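Protein (lectin) (Hyacinthoides hispanica, PDB 1B2P) probably binds mannose-containing carbohydrates, as a bulb-type agglutinin of monocot plants. Local coordinates at residues Asp39-Leu44 and Ile51-Thr56. Sequence-based numbering, arbitrary orientation.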
loop_
_atom_site.group_PDB
_atom_site.type_symbol
_atom_site.label_atom_id
_atom_site.label_comp_id
_atom_site.label_asym_id
_atom_site.label_seq_id
_atom_site.Cartn_x
_atom_site.Cartn_y
_atom_site.Cartn_z
ATOM N N ASP A 39 -25.700 -6.809 -6.355
ATOM C CA ASP A 39 -26.736 -7.103 -7.362
ATOM C C ASP A 39 -26.386 -7.946 -8.516
ATOM O O ASP A 39 -27.074 -8.243 -9.518
ATOM C CB ASP A 39 -27.381 -5.758 -7.896
ATOM C CG ASP A 39 -26.520 -4.987 -8.856
ATOM O OD1 ASP A 39 -25.317 -5.394 -9.070
ATOM O OD2 ASP A 39 -26.849 -3.975 -9.522
ATOM N N CYS A 40 -25.164 -8.624 -8.408
ATOM C CA CYS A 40 -24.663 -9.549 -9.360
ATOM C C CYS A 40 -24.053 -8.898 -10.620
ATOM O O CYS A 40 -23.767 -9.639 -11.558
ATOM C CB CYS A 40 -25.667 -10.611 -9.826
ATOM S SG CYS A 40 -24.983 -12.207 -10.250
ATOM N N ASN A 41 -23.913 -7.575 -10.717
ATOM C CA ASN A 41 -23.296 -6.938 -11.852
ATOM C C ASN A 41 -21.755 -6.762 -11.499
ATOM O O ASN A 41 -21.539 -6.359 -10.385
ATOM C CB ASN A 41 -23.839 -5.477 -11.988
ATOM C CG ASN A 41 -23.807 -5.072 -13.437
ATOM O OD1 ASN A 41 -24.234 -3.882 -13.845
ATOM N ND2 ASN A 41 -23.410 -5.776 -14.414
ATOM N N LEU A 42 -20.949 -7.121 -12.447
ATOM C CA LEU A 42 -19.458 -6.894 -12.174
ATOM C C LEU A 42 -19.109 -5.694 -13.026
ATOM O O LEU A 42 -19.336 -5.692 -14.254
ATOM C CB LEU A 42 -18.801 -8.183 -12.699
ATOM C CG LEU A 42 -17.213 -8.091 -12.748
ATOM C CD1 LEU A 42 -16.610 -7.895 -11.386
ATOM C CD2 LEU A 42 -16.766 -9.363 -13.415
ATOM N N VAL A 43 -18.632 -4.652 -12.334
ATOM C CA VAL A 43 -18.587 -3.311 -12.950
ATOM C C VAL A 43 -17.183 -2.682 -12.834
ATOM O O VAL A 43 -16.650 -2.776 -11.724
ATOM C CB VAL A 43 -19.586 -2.318 -12.272
ATOM C CG1 VAL A 43 -19.643 -1.018 -13.050
ATOM C CG2 VAL A 43 -20.980 -3.083 -12.216
ATOM N N LEU A 44 -16.736 -1.999 -13.873
ATOM C CA LEU A 44 -15.499 -1.161 -13.743
ATOM C C LEU A 44 -15.951 0.322 -13.646
ATOM O O LEU A 44 -16.664 0.788 -14.519
ATOM C CB LEU A 44 -14.686 -1.328 -14.991
ATOM C CG LEU A 44 -13.400 -0.457 -15.126
ATOM C CD1 LEU A 44 -12.404 -0.911 -14.043
ATOM C CD2 LEU A 44 -12.862 -0.706 -16.517
ATOM N N ILE A 51 -17.921 2.482 -16.365
ATOM C CA ILE A 51 -17.400 2.494 -17.710
ATOM C C ILE A 51 -17.498 1.188 -18.471
ATOM O O ILE A 51 -17.364 1.138 -19.695
ATOM C CB ILE A 51 -16.018 3.100 -17.905
ATOM C CG1 ILE A 51 -15.027 2.263 -17.144
ATOM C CG2 ILE A 51 -16.053 4.578 -17.350
ATOM C CD1 ILE A 51 -13.567 2.709 -17.396
ATOM N N TRP A 52 -17.709 0.081 -17.705
ATOM C CA TRP A 52 -17.940 -1.172 -18.357
ATOM C C TRP A 52 -18.619 -2.106 -17.353
ATOM O O TRP A 52 -18.383 -1.955 -16.147
ATOM C CB TRP A 52 -16.518 -1.825 -18.674
ATOM C CG TRP A 52 -16.592 -3.157 -19.347
ATOM C CD1 TRP A 52 -16.622 -3.488 -20.666
ATOM C CD2 TRP A 52 -16.619 -4.472 -18.705
ATOM N NE1 TRP A 52 -16.704 -4.865 -20.936
ATOM C CE2 TRP A 52 -16.688 -5.426 -19.684
ATOM C CE3 TRP A 52 -16.652 -4.815 -17.378
ATOM C CZ2 TRP A 52 -16.794 -6.821 -19.413
ATOM C CZ3 TRP A 52 -16.731 -6.202 -17.064
ATOM C CH2 TRP A 52 -16.825 -7.162 -18.100
ATOM N N ALA A 53 -19.448 -3.038 -17.893
ATOM C CA ALA A 53 -20.055 -3.977 -16.947
ATOM C C ALA A 53 -20.421 -5.278 -17.655
ATOM O O ALA A 53 -20.534 -5.242 -18.893
ATOM C CB ALA A 53 -21.358 -3.395 -16.362
ATOM N N THR A 54 -20.647 -6.344 -16.838
ATOM C CA THR A 54 -21.137 -7.562 -17.463
ATOM C C THR A 54 -22.695 -7.442 -17.719
ATOM O O THR A 54 -23.101 -8.231 -18.586
ATOM C CB THR A 54 -21.003 -8.740 -16.423
ATOM O OG1 THR A 54 -21.478 -8.399 -15.169
ATOM C CG2 THR A 54 -19.453 -9.015 -16.250
ATOM N N ASN A 55 -23.277 -6.418 -17.199
ATOM C CA ASN A 55 -24.738 -6.208 -17.412
ATOM C C ASN A 55 -25.545 -7.384 -16.907
ATOM O O ASN A 55 -26.481 -7.854 -17.601
ATOM C CB ASN A 55 -24.992 -6.033 -18.932
ATOM C CG ASN A 55 -24.360 -4.719 -19.393
ATOM O OD1 ASN A 55 -23.733 -4.721 -20.486
ATOM N ND2 ASN A 55 -24.599 -3.722 -18.575
ATOM N N THR A 56 -25.221 -7.838 -15.700
ATOM C CA THR A 56 -25.840 -9.016 -15.140
ATOM C C THR A 56 -26.627 -8.611 -13.911
ATOM O O THR A 56 -26.865 -9.454 -13.012
ATOM C CB THR A 56 -24.820 -10.166 -14.905
ATOM O OG1 THR A 56 -23.679 -9.579 -14.186
ATOM C CG2 THR A 56 -24.474 -10.770 -16.207
#
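Thr-56 and Cys-40 meet where the hairpin strands 42-44 and 51-53, antiparallel at 166°, run out into loops: Thr-56 OG1 donates to Cys-40 O at 2.6 Å. Thr-54 OG1 in turn donates to Thr-56 OG1 at 2.7 Å. Leu-42 N donates to Thr-54 OG1 at 3.1 Å, with an N-H...O angle of 166°, so the hydroxyls continue the strand bonding beyond the backbone bond from Thr-54 N to Leu-42 O. With chi1 at 47°, Thr-54 OG1 sits between its own backbone N and carbonyl carbon, which places Thr-54 CG2 against Leu-42 CB at 3.7 Å. These short contacts mark the tight part, and all four residues are buried.

At the strand end, Ile-51 and Trp-52 both face Leu-44 in a classic beta bulge; Ile-51 N reaches Leu-44 O at 2.8 Å, Trp-52 N only weakly, at 3.4 Å. Ile-51 CD1 meets Leu-44 CD2 at 3.6 Å.

The other face is looser: Val-43 CG2 stands 4.2 Å from Ala-53 CB. Asn-55 is exposed, its CB directed away from segment 39-44.

Leu-44 and Ile-51 pack on Thr-117 of the second subunit. Cys-40 is disulfide-bonded to Cys-63, Leu-42 packs on Phe-34 of strand 30-36 and on Leu-73 and Val-75 of strand 73-76, and the threonines rest on Trp-84 of strand 82-85.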